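Local coordinates for DUF1611 domain-containing protein (Anabaena variabilis, PDB 2OBN), which is of unknown function but combines a Rossmann-like domain with a P-loop NTPase-type domain, so it may bind a nucleotide, at residues Ile304-Ala309 and Ala321-Glu326; Pro330-Val335 and Ala339-Asp344. The protein carries 2 engineered substitutions. All coordinates share one frame; numbering follows the deposited sequence.

Contact 1: Ile304-Ala309 and Ala321-Glu326; sequences IALNTA and AHTIAE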
loop_
_atom_site.group_PDB
_atom_site.type_symbol
_atom_site.label_atom_id
_atom_site.label_comp_id
_atom_site.label_asym_id
_atom_site.label_seq_id
_atom_site.Cartn_x
_atom_site.Cartn_y
_atom_site.Cartn_z
ATOM N N ILE B 304 -25.291 4.981 -3.336
ATOM C CA ILE B 304 -24.810 3.727 -3.826
ATOM C C ILE B 304 -24.984 3.648 -5.332
ATOM O O ILE B 304 -26.063 3.916 -5.844
ATOM C CB ILE B 304 -25.548 2.571 -3.085
ATOM C CG1 ILE B 304 -25.134 2.591 -1.605
ATOM C CG2 ILE B 304 -25.215 1.204 -3.720
ATOM C CD1 ILE B 304 -25.906 1.700 -0.721
ATOM N N ALA B 305 -23.897 3.312 -6.030
ATOM C CA ALA B 305 -23.912 3.067 -7.472
ATOM C C ALA B 305 -24.035 1.540 -7.678
ATOM O O ALA B 305 -23.068 0.787 -7.551
ATOM C CB ALA B 305 -22.684 3.606 -8.123
ATOM N N LEU B 306 -25.240 1.100 -8.008
ATOM C CA LEU B 306 -25.538 -0.311 -8.143
ATOM C C LEU B 306 -25.292 -0.825 -9.561
ATOM O O LEU B 306 -25.906 -0.345 -10.511
ATOM C CB LEU B 306 -27.000 -0.538 -7.735
ATOM C CG LEU B 306 -27.443 -1.955 -7.404
ATOM C CD1 LEU B 306 -26.720 -2.528 -6.174
ATOM C CD2 LEU B 306 -28.956 -1.954 -7.176
ATOM N N ASN B 307 -24.386 -1.795 -9.701
ATOM C CA ASN B 307 -24.116 -2.400 -10.999
ATOM C C ASN B 307 -25.162 -3.500 -11.188
ATOM O O ASN B 307 -25.126 -4.533 -10.504
ATOM C CB ASN B 307 -22.663 -2.907 -11.063
ATOM C CG ASN B 307 -22.298 -3.558 -12.406
ATOM O OD1 ASN B 307 -23.159 -3.925 -13.188
ATOM N ND2 ASN B 307 -20.995 -3.718 -12.652
ATOM N N THR B 308 -26.106 -3.240 -12.099
ATOM C CA THR B 308 -27.203 -4.151 -12.416
ATOM C C THR B 308 -27.134 -4.695 -13.841
ATOM O O THR B 308 -28.102 -5.269 -14.314
ATOM C CB THR B 308 -28.564 -3.423 -12.309
ATOM O OG1 THR B 308 -28.667 -2.432 -13.348
ATOM C CG2 THR B 308 -28.766 -2.771 -10.933
ATOM N N ALA B 309 -25.991 -4.560 -14.511
ATOM C CA ALA B 309 -25.866 -4.943 -15.932
ATOM C C ALA B 309 -26.346 -6.345 -16.292
ATOM O O ALA B 309 -26.850 -6.579 -17.399
ATOM C CB ALA B 309 -24.424 -4.741 -16.407
ATOM N N ALA B 321 -34.518 -0.185 -5.869
ATOM C CA ALA B 321 -35.517 0.085 -4.836
ATOM C C ALA B 321 -35.168 -0.622 -3.531
ATOM O O ALA B 321 -35.303 -0.047 -2.451
ATOM C CB ALA B 321 -36.923 -0.330 -5.317
ATOM N N HIS B 322 -34.722 -1.870 -3.639
ATOM C CA HIS B 322 -34.325 -2.673 -2.471
ATOM C C HIS B 322 -33.112 -2.082 -1.759
ATOM O O HIS B 322 -33.052 -2.067 -0.544
ATOM C CB HIS B 322 -34.015 -4.119 -2.903
ATOM C CG HIS B 322 -33.612 -5.020 -1.772
ATOM N ND1 HIS B 322 -34.528 -5.747 -1.038
ATOM C CD2 HIS B 322 -32.394 -5.312 -1.251
ATOM C CE1 HIS B 322 -33.890 -6.438 -0.106
ATOM N NE2 HIS B 322 -32.597 -6.189 -0.212
ATOM N N THR B 323 -32.138 -1.621 -2.532
ATOM C CA THR B 323 -30.916 -1.018 -1.982
ATOM C C THR B 323 -31.212 0.272 -1.203
ATOM O O THR B 323 -30.590 0.540 -0.191
ATOM C CB THR B 323 -29.910 -0.715 -3.108
ATOM O OG1 THR B 323 -29.590 -1.932 -3.789
ATOM C CG2 THR B 323 -28.633 -0.074 -2.561
ATOM N N ILE B 324 -32.160 1.060 -1.688
ATOM C CA ILE B 324 -32.571 2.291 -1.022
ATOM C C ILE B 324 -33.280 1.979 0.303
ATOM O O ILE B 324 -33.057 2.640 1.323
ATOM C CB ILE B 324 -33.515 3.110 -1.938
ATOM C CG1 ILE B 324 -32.716 3.652 -3.124
ATOM C CG2 ILE B 324 -34.200 4.245 -1.161
ATOM C CD1 ILE B 324 -33.554 4.243 -4.256
ATOM N N ALA B 325 -34.163 0.989 0.267
ATOM C CA ALA B 325 -34.888 0.584 1.465
ATOM C C ALA B 325 -33.898 0.073 2.512
ATOM O O ALA B 325 -33.940 0.487 3.671
ATOM C CB ALA B 325 -35.926 -0.479 1.134
ATOM N N GLU B 326 -32.980 -0.790 2.093
ATOM C CA GLU B 326 -32.016 -1.358 3.027
ATOM C C GLU B 326 -31.072 -0.335 3.649
ATOM O O GLU B 326 -30.835 -0.370 4.851
ATOM C CB GLU B 326 -31.167 -2.420 2.340
ATOM C CG GLU B 326 -30.259 -3.194 3.315
ATOM C CD GLU B 326 -29.308 -4.118 2.623
ATOM O OE1 GLU B 326 -29.096 -3.945 1.406
ATOM O OE2 GLU B 326 -28.759 -5.015 3.295
#
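Thr-323, on helix 313-327, drops into the fork between Ile-304 and Leu-306, two residues on the same face of strand 301-307, and it gives each of them a different branch. Its methyl, Thr-323 CG2, rests over the isoleucine, 3.7 Å from Ile-304 CD1 and 3.8 Å from Ile-304 CG2, touching both branch ends. Its hydroxyl is turned to the leucine, with Thr-323 OG1 3.4 Å from Leu-306 CD2 and 3.8 Å from Leu-306 CD1. That oxygen is not stranded among methyls: with chi1 at -59° it lies beside the backbone N of its own residue and hydrogen-bonds to Ala-319 O, one turn back in the helix. No hydrogen bond crosses between the two segments, and the join is van der Waals packing, burying 137 Å² with both sides summed. This small buried patch is the tight part. Leu-279 and Ile-283 of helix 279-291 close around Ile-304, while Cys-331 of the next strand touches Leu-306, Thr-323 and Ile-324. The open side of the helix lies at His-322 and Ala-325, exposed residues that do not meet strand 301-307. Beyond the strand's end, Asn-307 OD1 takes the backbone N of Ala-309 at 3.2 Å in an Asx turn. A helix laid on the strand that precedes it is the first half of a beta-alpha-beta crossover, here in the parallel sheet of the P-loop domain.

Contact 2: Pro330-Val335 and Ala339-Asp344; sequences PCTDVV and ADVLLD
Leu-342 reaches from helix 340-347 to both ends of segment 330-335 with its two methyls. Leu-342 CD1 lies 3.4 Å from Val-334 CG1, tighter than ordinary carbon-carbon contact, and the two side chains cross at about a right angle. Leu-342 CD2 goes the other way, to the start of strand 331-332, lying 3.7 Å from Pro-330 O. The first torsion of Leu-342 swings CG beside the backbone N, and the anti chi2 (-180°) runs CD1 straight out to Val-334 while CD2 branches off toward Pro-330. Val-334 has CG1 anti to its own carbonyl carbon, which aims that methyl at the leucine while Val-334 CB rests 3.9 Å from Ala-339 CB. The chain thus leaves the edge strand of the parallel P-loop-domain sheet, turns through the short helix 334-337 and folds the last helix back beside the strand. On that helix Val-341 CG1 lies over the link between Pro-330 and Cys-331, 4.1 Å from Cys-331 N and 4.3 Å from Pro-330 CB. Val-341 CB meets the methyl Thr-332 CG2 at 4.1 Å. At the turn, Asp-333 holds the N-cap position: Asp-333 OD1 accepts weakly from Val-335 N (3.2 Å, 130°) and also from the backbone N of Arg-336. With an alanine in place of Leu-342 both methyls go, and Val-334 CG1 would probably lose its close neighbour, leaving a gap between the short turn and the start of the strand. Outside the packed face, Asp-340 and Asp-344 form salt bridges with Arg-180.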
loop_
_atom_site.group_PDB
_atom_site.type_symbol
_atom_site.label_atom_id
_atom_site.label_comp_id
_atom_site.label_asym_id
_atom_site.label_seq_id
_atom_site.Cartn_x
_atom_site.Cartn_y
_atom_site.Cartn_z
ATOM N N PRO B 330 -29.593 7.426 -1.399
ATOM C CA PRO B 330 -29.849 7.530 -2.830
ATOM C C PRO B 330 -29.130 6.430 -3.610
ATOM O O PRO B 330 -28.024 6.026 -3.236
ATOM C CB PRO B 330 -29.247 8.883 -3.196
ATOM C CG PRO B 330 -29.254 9.656 -1.949
ATOM C CD PRO B 330 -29.051 8.684 -0.850
ATOM N N CYS B 331 -29.737 5.947 -4.686
ATOM C CA CYS B 331 -29.133 4.848 -5.431
ATOM C C CYS B 331 -29.657 4.683 -6.827
ATOM O O CYS B 331 -30.851 4.812 -7.077
ATOM C CB CYS B 331 -29.360 3.520 -4.704
ATOM S SG CYS B 331 -28.894 2.026 -5.670
ATOM N N THR B 332 -28.737 4.387 -7.734
ATOM C CA THR B 332 -29.093 4.042 -9.098
ATOM C C THR B 332 -27.913 3.359 -9.766
ATOM O O THR B 332 -26.817 3.308 -9.213
ATOM C CB THR B 332 -29.500 5.281 -9.944
ATOM O OG1 THR B 332 -30.075 4.844 -11.192
ATOM C CG2 THR B 332 -28.291 6.168 -10.231
ATOM N N ASP B 333 -28.169 2.824 -10.956
ATOM C CA ASP B 333 -27.128 2.306 -11.836
ATOM C C ASP B 333 -26.819 3.524 -12.725
ATOM O O ASP B 333 -27.623 3.893 -13.590
ATOM C CB ASP B 333 -27.645 1.111 -12.637
ATOM C CG ASP B 333 -26.570 0.484 -13.493
ATOM O OD1 ASP B 333 -25.646 1.216 -13.904
ATOM O OD2 ASP B 333 -26.651 -0.726 -13.763
ATOM N N VAL B 334 -25.673 4.159 -12.501
ATOM C CA VAL B 334 -25.333 5.397 -13.225
ATOM C C VAL B 334 -25.025 5.213 -14.713
ATOM O O VAL B 334 -25.194 6.140 -15.520
ATOM C CB VAL B 334 -24.179 6.181 -12.534
ATOM C CG1 VAL B 334 -24.514 6.425 -11.070
ATOM C CG2 VAL B 334 -22.841 5.461 -12.662
ATOM N N VAL B 335 -24.565 4.021 -15.063
ATOM C CA VAL B 335 -24.263 3.676 -16.444
ATOM C C VAL B 335 -25.584 3.471 -17.168
ATOM O O VAL B 335 -25.818 4.006 -18.255
ATOM C CB VAL B 335 -23.408 2.381 -16.507
ATOM C CG1 VAL B 335 -23.280 1.842 -17.936
ATOM C CG2 VAL B 335 -22.029 2.630 -15.893
ATOM N N ALA B 339 -26.269 9.462 -14.029
ATOM C CA ALA B 339 -25.619 9.746 -12.758
ATOM C C ALA B 339 -26.226 10.868 -11.918
ATOM O O ALA B 339 -25.758 11.087 -10.792
ATOM C CB ALA B 339 -24.148 10.051 -13.016
ATOM N N ASP B 340 -27.242 11.577 -12.425
ATOM C CA ASP B 340 -27.773 12.763 -11.701
ATOM C C ASP B 340 -28.245 12.506 -10.268
ATOM O O ASP B 340 -28.040 13.341 -9.386
ATOM C CB ASP B 340 -28.870 13.481 -12.512
ATOM C CG ASP B 340 -28.310 14.337 -13.660
ATOM O OD1 ASP B 340 -27.143 14.773 -13.612
ATOM O OD2 ASP B 340 -29.058 14.600 -14.611
ATOM N N VAL B 341 -28.879 11.363 -10.046
ATOM C CA VAL B 341 -29.330 10.970 -8.707
ATOM C C VAL B 341 -28.162 10.969 -7.701
ATOM O O VAL B 341 -28.327 11.427 -6.577
ATOM C CB VAL B 341 -30.045 9.591 -8.764
ATOM C CG1 VAL B 341 -30.207 8.960 -7.392
ATOM C CG2 VAL B 341 -31.411 9.744 -9.458
ATOM N N LEU B 342 -26.989 10.490 -8.109
ATOM C CA LEU B 342 -25.823 10.467 -7.210
ATOM C C LEU B 342 -25.019 11.778 -7.220
ATOM O O LEU B 342 -24.381 12.122 -6.223
ATOM C CB LEU B 342 -24.933 9.260 -7.502
ATOM C CG LEU B 342 -25.629 7.901 -7.394
ATOM C CD1 LEU B 342 -24.642 6.776 -7.695
ATOM C CD2 LEU B 342 -26.287 7.682 -6.027
ATOM N N LEU B 343 -25.052 12.513 -8.334
ATOM C CA LEU B 343 -24.376 13.810 -8.392
ATOM C C LEU B 343 -25.081 14.761 -7.439
ATOM O O LEU B 343 -24.424 15.493 -6.704
ATOM C CB LEU B 343 -24.346 14.389 -9.802
ATOM C CG LEU B 343 -23.673 15.775 -9.896
ATOM C CD1 LEU B 343 -22.231 15.752 -9.385
ATOM C CD2 LEU B 343 -23.719 16.262 -11.334
ATOM N N ASP B 344 -26.415 14.743 -7.445
ATOM C CA ASP B 344 -27.193 15.549 -6.505
ATOM C C ASP B 344 -26.824 15.188 -5.064
ATOM O O ASP B 344 -26.672 16.076 -4.235
ATOM C CB ASP B 344 -28.701 15.335 -6.715
ATOM C CG ASP B 344 -29.202 15.903 -8.035
ATOM O OD1 ASP B 344 -28.489 16.725 -8.627
ATOM O OD2 ASP B 344 -30.328 15.554 -8.477
#

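Overall arrangement
Followed from the N terminus, the chain passes through the Rossmann-like domain first and reaches both contacts near the end of the P-loop domain. Contact 1 closes the connection from strand 301-307 to helix 313-327. Contact 2 then opens at the edge strand 331-332 and closes after three intervening residues, on helix 340-347. The two are in series, neither nested nor crossed, with centres about 10 Å apart. They meet along the sheet, where strands 301-307 and 331-332 are neighbours: Ile-304 N lies 2.9 Å from Pro-330 O, and Thr-308 OG1 lies 2.7 Å from Asp-333 OD2, both probable hydrogen bonds. Together they tie helices 313-327 and 340-347 to that edge, from opposite faces.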